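Local coordinates for dihydrocoumarin hydrolase, AncDHCH1 (Pseudomonas sp., PDB 6C2C), which probably hydrolyses dihydrocoumarin, a lactone, at a two-zinc centre of the metallo-beta-lactamase superfamily, as a reconstructed ancestor of an organophosphate-hydrolysing enzyme, at residues D226-A231 with I269-L274; I117-P122 with P207-Y212. All coordinates share one frame; numbering follows the deposited sequence.

Interaction 1 of 2, residues D226-A231 with I269-L274. With ZN (zinc ion), chain C; ZN (zinc ion), chain D.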
loop_
_atom_site.group_PDB
_atom_site.type_symbol
_atom_site.label_atom_id
_atom_site.label_comp_id
_atom_site.label_asym_id
_atom_site.label_seq_id
_atom_site.Cartn_x
_atom_site.Cartn_y
_atom_site.Cartn_z
ATOM N N ASP A 226 3.568 -0.353 4.392
ATOM C CA ASP A 226 4.348 0.857 4.502
ATOM C C ASP A 226 5.735 0.750 5.215
ATOM O O ASP A 226 6.105 1.588 5.982
ATOM C CB ASP A 226 3.511 1.940 5.169
ATOM C CG ASP A 226 2.454 2.549 4.257
ATOM O OD1 ASP A 226 2.185 2.062 3.244
ATOM O OD2 ASP A 226 1.911 3.495 4.688
ATOM N N LEU A 227 6.396 -0.360 4.996
ATOM C CA LEU A 227 7.787 -0.444 5.463
ATOM C C LEU A 227 8.697 0.530 4.721
ATOM O O LEU A 227 9.837 0.709 5.134
ATOM C CB LEU A 227 8.339 -1.861 5.321
ATOM C CG LEU A 227 7.730 -2.981 6.155
ATOM C CD1 LEU A 227 8.578 -4.258 6.196
ATOM C CD2 LEU A 227 7.298 -2.552 7.573
ATOM N N ILE A 228 8.245 1.159 3.626
ATOM C CA ILE A 228 9.056 2.163 2.941
ATOM C C ILE A 228 8.124 3.246 2.407
ATOM O O ILE A 228 6.977 2.970 2.048
ATOM C CB ILE A 228 9.913 1.505 1.843
ATOM C CG1 ILE A 228 10.825 2.517 1.105
ATOM C CG2 ILE A 228 9.018 0.824 0.851
ATOM C CD1 ILE A 228 12.179 1.905 0.620
ATOM N N HIS A 229 8.599 4.515 2.404
ATOM C CA HIS A 229 7.855 5.597 1.800
ATOM C C HIS A 229 8.588 6.305 0.688
ATOM O O HIS A 229 7.931 6.872 -0.194
ATOM C CB HIS A 229 7.456 6.687 2.813
ATOM C CG HIS A 229 6.419 6.226 3.785
ATOM N ND1 HIS A 229 6.722 5.364 4.826
ATOM C CD2 HIS A 229 5.088 6.476 3.856
ATOM C CE1 HIS A 229 5.617 5.125 5.506
ATOM N NE2 HIS A 229 4.618 5.807 4.967
ATOM N N VAL A 230 9.914 6.340 0.735
ATOM C CA VAL A 230 10.698 7.188 -0.172
ATOM C C VAL A 230 11.836 6.309 -0.672
ATOM O O VAL A 230 12.916 6.245 -0.063
ATOM C CB VAL A 230 11.215 8.452 0.511
ATOM C CG1 VAL A 230 11.899 9.308 -0.552
ATOM C CG2 VAL A 230 10.074 9.224 1.153
ATOM N N ALA A 231 11.590 5.582 -1.788
ATOM C CA ALA A 231 12.612 4.704 -2.344
ATOM C C ALA A 231 13.961 5.412 -2.510
ATOM O O ALA A 231 15.001 4.819 -2.192
ATOM C CB ALA A 231 12.173 4.156 -3.721
ATOM N N ILE A 269 8.935 -8.482 -3.682
ATOM C CA ILE A 269 8.221 -7.654 -2.716
ATOM C C ILE A 269 7.260 -6.747 -3.494
ATOM O O ILE A 269 7.433 -6.460 -4.693
ATOM C CB ILE A 269 9.139 -6.821 -1.785
ATOM C CG1 ILE A 269 9.964 -5.804 -2.554
ATOM C CG2 ILE A 269 10.102 -7.750 -1.054
ATOM C CD1 ILE A 269 9.386 -4.483 -2.580
ATOM N N GLY A 270 6.185 -6.359 -2.804
ATOM C CA GLY A 270 5.299 -5.316 -3.283
ATOM C C GLY A 270 5.069 -4.352 -2.142
ATOM O O GLY A 270 4.835 -4.767 -0.996
ATOM N N ALA A 271 5.131 -3.072 -2.442
ATOM C CA ALA A 271 5.016 -2.089 -1.374
ATOM C C ALA A 271 4.095 -0.934 -1.789
ATOM O O ALA A 271 4.168 -0.442 -2.918
ATOM C CB ALA A 271 6.403 -1.569 -1.037
ATOM N N ALA A 272 3.238 -0.486 -0.833
ATOM C CA ALA A 272 2.161 0.491 -1.075
ATOM C C ALA A 272 2.645 1.829 -1.632
ATOM O O ALA A 272 1.891 2.472 -2.384
ATOM C CB ALA A 272 1.400 0.777 0.232
ATOM N N HIS A 273 3.905 2.240 -1.325
ATOM C CA HIS A 273 4.367 3.575 -1.724
ATOM C C HIS A 273 5.630 3.524 -2.569
ATOM O O HIS A 273 6.322 4.536 -2.710
ATOM C CB HIS A 273 4.558 4.501 -0.487
ATOM C CG HIS A 273 3.252 4.684 0.261
ATOM N ND1 HIS A 273 2.070 5.015 -0.367
ATOM C CD2 HIS A 273 2.956 4.495 1.557
ATOM C CE1 HIS A 273 1.083 5.046 0.527
ATOM N NE2 HIS A 273 1.596 4.738 1.691
ATOM N N LEU A 274 5.922 2.381 -3.189
ATOM C CA LEU A 274 6.913 2.338 -4.270
ATOM C C LEU A 274 6.171 2.657 -5.579
ATOM O O LEU A 274 4.988 2.328 -5.739
ATOM C CB LEU A 274 7.543 0.943 -4.372
ATOM C CG LEU A 274 8.416 0.599 -3.171
ATOM C CD1 LEU A 274 9.052 -0.743 -3.359
ATOM C CD2 LEU A 274 9.511 1.707 -3.009
HETATM ZN ZN ZN C . 0.396 4.415 3.478
HETATM ZN ZN ZN D . 0.937 4.384 6.432
HETATM O O HOH W 1 5.472 1.121 0.707
HETATM O O HOH W 2 8.974 5.473 -3.024
HETATM O O HOH W 3 -0.081 5.221 5.085
HETATM O O HOH W 4 2.152 6.252 6.316
#
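One zinc ion, that of chain C, holds the tight end of the contact between 226-231 and 269-274, bound from both sides; the chain D zinc is reached by Asp226 alone of the two segments. OD2 of Asp226 lies 2.1 Å from ZN of chain C and 2.2 Å from ZN of chain D, so one oxygen bridges both metals. His273 NE2 binds the chain C zinc at 2.2 Å; its CG stands anti to the carbonyl carbon, and ND1 is held by Ser68 O, which fixes the ring's rotation. Carboxylate and imidazole planes are 53° apart, and Asp226 OD1 sits 3.1 Å from His273 CD2. Ala272 CB lies over the centre of one face of the His273 ring. This is the dinuclear site of the metallo-beta-lactamase fold, in which the loops after strands 219-223 and 268-270 each deliver a ligand; Ala271 to Leu274 form a type I turn that presents His273. The His229 ring runs alongside that of His273 with planes 26° apart, slid so far that they barely overlap. No direct hydrogen bond joins the segments anywhere; away from the metals, waters make the polar links. Water 1 donates to Ile228 O and accepts from His273 N, while water 2 links Ala231 N to His273 O. Leu274 CD2 packs 3.7 Å from CB of the partly exposed Ala231 and 4.0 Å from Ile228 CG2.

Interaction 2 of 2, residues I117-P122 with P207-Y212; sequences ITHMHP and PGHTTY. With ZN (zinc ion), chain D.
Tyr212 OH donates to Ile117 O at 2.8 Å, and Thr210 N donates to Thr118 O at 2.9 Å. The two bonds differ in geometry: the phenol stands above the carbonyl plane of Ile117, 62° out of it, whereas the Thr210 amide lies in the carbonyl plane of Thr118, on a lone pair. Thr118 O also receives a CA-H...O contact from His209 CA at 3.3 Å. Within 117-122, His119 ND1 donates to Thr118 OG1 at 2.9 Å, nearly in the plane of its ring. With that nitrogen occupied and chi1 at 64°, the imidazole is turned so that NE2 binds the zinc of chain D at 2.1 Å; Thr118 is thus a second-shell residue orienting a first-shell ligand. His121 adds ND1 to the same ion. His119, His121, Asp123 and His124 follow the HxHxDH pattern of the metallo-beta-lactamase superfamily, the first two on the loop after strand 114-116 and the last two in helix 122-125, and here that loop meets the start of strand 210-216. Thr210 OG1 donates back to Gly208 O, tying the turn before this strand. Farther out, His209 lies side by side with His119, its CD2 over one face of the His119 ring, 3.5 Å from His119 ND1; the planes are oblique, at 45°. His209 ND1 is paired with Ser202 OG. Thr118 CG2 rests 3.8 Å from Tyr212 CE2, and the Tyr212 ring turns its edge to the backbone of Ile117 and Thr118.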
loop_
_atom_site.group_PDB
_atom_site.type_symbol
_atom_site.label_atom_id
_atom_site.label_comp_id
_atom_site.label_asym_id
_atom_site.label_seq_id
_atom_site.Cartn_x
_atom_site.Cartn_y
_atom_site.Cartn_z
ATOM N N ILE A 117 -5.680 -5.866 5.576
ATOM C CA ILE A 117 -5.254 -4.487 5.743
ATOM C C ILE A 117 -3.868 -4.475 6.377
ATOM O O ILE A 117 -3.662 -5.037 7.470
ATOM C CB ILE A 117 -6.273 -3.756 6.625
ATOM C CG1 ILE A 117 -7.641 -3.693 5.940
ATOM C CG2 ILE A 117 -5.731 -2.389 7.005
ATOM C CD1 ILE A 117 -7.578 -2.959 4.571
ATOM N N THR A 118 -2.889 -3.855 5.702
ATOM C CA THR A 118 -1.553 -3.827 6.307
ATOM C C THR A 118 -1.544 -2.961 7.569
ATOM O O THR A 118 -0.947 -3.336 8.570
ATOM C CB THR A 118 -0.508 -3.300 5.298
ATOM O OG1 THR A 118 -0.860 -1.962 4.860
ATOM C CG2 THR A 118 -0.348 -4.265 4.106
ATOM N N HIS A 119 -2.285 -1.860 7.549
ATOM C CA HIS A 119 -2.425 -0.983 8.698
ATOM C C HIS A 119 -3.547 0.000 8.421
ATOM O O HIS A 119 -3.918 0.230 7.264
ATOM C CB HIS A 119 -1.117 -0.235 8.999
ATOM C CG HIS A 119 -0.649 0.720 7.936
ATOM N ND1 HIS A 119 -0.355 0.335 6.635
ATOM C CD2 HIS A 119 -0.392 2.053 8.007
ATOM C CE1 HIS A 119 0.059 1.392 5.945
ATOM N NE2 HIS A 119 0.085 2.450 6.756
ATOM N N MET A 120 -4.106 0.572 9.495
ATOM C CA MET A 120 -5.328 1.375 9.309
ATOM C C MET A 120 -5.088 2.856 9.061
ATOM O O MET A 120 -5.915 3.674 9.436
ATOM C CB MET A 120 -6.261 1.174 10.502
ATOM C CG MET A 120 -6.700 -0.308 10.580
ATOM S SD MET A 120 -7.948 -0.523 11.893
ATOM C CE MET A 120 -8.199 -2.294 11.699
ATOM N N HIS A 121 -4.066 3.230 8.317
ATOM C CA HIS A 121 -3.966 4.584 7.825
ATOM C C HIS A 121 -4.987 4.827 6.733
ATOM O O HIS A 121 -5.483 3.886 6.094
ATOM C CB HIS A 121 -2.539 4.840 7.328
ATOM C CG HIS A 121 -1.560 5.121 8.429
ATOM N ND1 HIS A 121 -0.197 5.141 8.261
ATOM C CD2 HIS A 121 -1.763 5.408 9.750
ATOM C CE1 HIS A 121 0.418 5.426 9.397
ATOM N NE2 HIS A 121 -0.519 5.601 10.315
ATOM N N PRO A 122 -5.351 6.085 6.509
ATOM C CA PRO A 122 -6.491 6.372 5.631
ATOM C C PRO A 122 -6.306 5.921 4.215
ATOM O O PRO A 122 -7.290 5.550 3.587
ATOM C CB PRO A 122 -6.601 7.899 5.674
ATOM C CG PRO A 122 -5.277 8.330 6.112
ATOM C CD PRO A 122 -4.839 7.306 7.134
ATOM N N PRO A 207 0.996 0.237 15.382
ATOM C CA PRO A 207 1.112 -0.832 16.371
ATOM C C PRO A 207 0.836 -2.225 15.838
ATOM O O PRO A 207 1.415 -3.199 16.344
ATOM C CB PRO A 207 0.073 -0.422 17.428
ATOM C CG PRO A 207 0.020 1.080 17.332
ATOM C CD PRO A 207 0.207 1.397 15.843
ATOM N N GLY A 208 -0.048 -2.331 14.831
ATOM C CA GLY A 208 -0.376 -3.619 14.226
ATOM C C GLY A 208 0.005 -3.720 12.761
ATOM O O GLY A 208 -0.599 -4.553 12.069
ATOM N N HIS A 209 1.047 -2.987 12.326
ATOM C CA HIS A 209 1.387 -3.043 10.907
ATOM C C HIS A 209 1.785 -4.480 10.548
ATOM O O HIS A 209 2.555 -5.131 11.267
ATOM C CB HIS A 209 2.516 -2.050 10.594
ATOM C CG HIS A 209 2.840 -2.004 9.116
ATOM N ND1 HIS A 209 3.608 -2.990 8.511
ATOM C CD2 HIS A 209 2.454 -1.155 8.138
ATOM C CE1 HIS A 209 3.688 -2.714 7.202
ATOM N NE2 HIS A 209 3.013 -1.612 6.962
ATOM N N THR A 210 1.231 -4.986 9.422
ATOM C CA THR A 210 1.332 -6.383 9.054
ATOM C C THR A 210 1.751 -6.469 7.585
ATOM O O THR A 210 1.228 -5.727 6.731
ATOM C CB THR A 210 -0.019 -7.115 9.294
ATOM O OG1 THR A 210 -0.346 -7.001 10.696
ATOM C CG2 THR A 210 0.103 -8.628 8.896
ATOM N N THR A 211 2.668 -7.406 7.342
ATOM C CA THR A 211 3.133 -7.824 6.029
ATOM C C THR A 211 2.342 -9.052 5.621
ATOM O O THR A 211 2.035 -9.899 6.448
ATOM C CB THR A 211 4.607 -8.170 6.167
ATOM O OG1 THR A 211 5.324 -6.943 6.398
ATOM C CG2 THR A 211 5.167 -8.916 4.934
ATOM N N TYR A 212 2.040 -9.161 4.332
ATOM C CA TYR A 212 1.298 -10.345 3.879
ATOM C C TYR A 212 2.173 -11.119 2.913
ATOM O O TYR A 212 2.653 -10.569 1.892
ATOM C CB TYR A 212 -0.073 -10.019 3.248
ATOM C CG TYR A 212 -0.966 -9.387 4.292
ATOM C CD1 TYR A 212 -1.586 -10.197 5.265
ATOM C CD2 TYR A 212 -1.136 -8.016 4.343
ATOM C CE1 TYR A 212 -2.362 -9.674 6.258
ATOM C CE2 TYR A 212 -1.952 -7.446 5.373
ATOM C CZ TYR A 212 -2.502 -8.296 6.344
ATOM O OH TYR A 212 -3.335 -7.797 7.367
HETATM ZN ZN ZN D . 0.937 4.384 6.432
HETATM O O HOH W 5 -3.048 -4.907 10.377
HETATM O O HOH W 3 -0.081 5.221 5.085
HETATM O O HOH W 4 2.152 6.252 6.316
#

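Interactions 1 and 2, with centres about 13 Å apart, meet at the zinc of chain D. His119 and His121 from 117-122 and Asp226 from 226-231 bind it, His205 completes the protein ligands, and waters 3 and 4, both bound to this zinc, are shared by the two interactions. Asp226 OD2 and His119 NE2 come within 3.0 Å because they share this metal. A second link runs through His209, whose NE2 is 2.9 Å from Asp226 N, a probable hydrogen bond that would set the backbone of the bridging aspartate; Leu227 CD2 packs 3.6 Å from His209 CE1. Water 3 also binds the chain C zinc, consistent with a bridging hydroxide nucleophile, as in related dinuclear hydrolases.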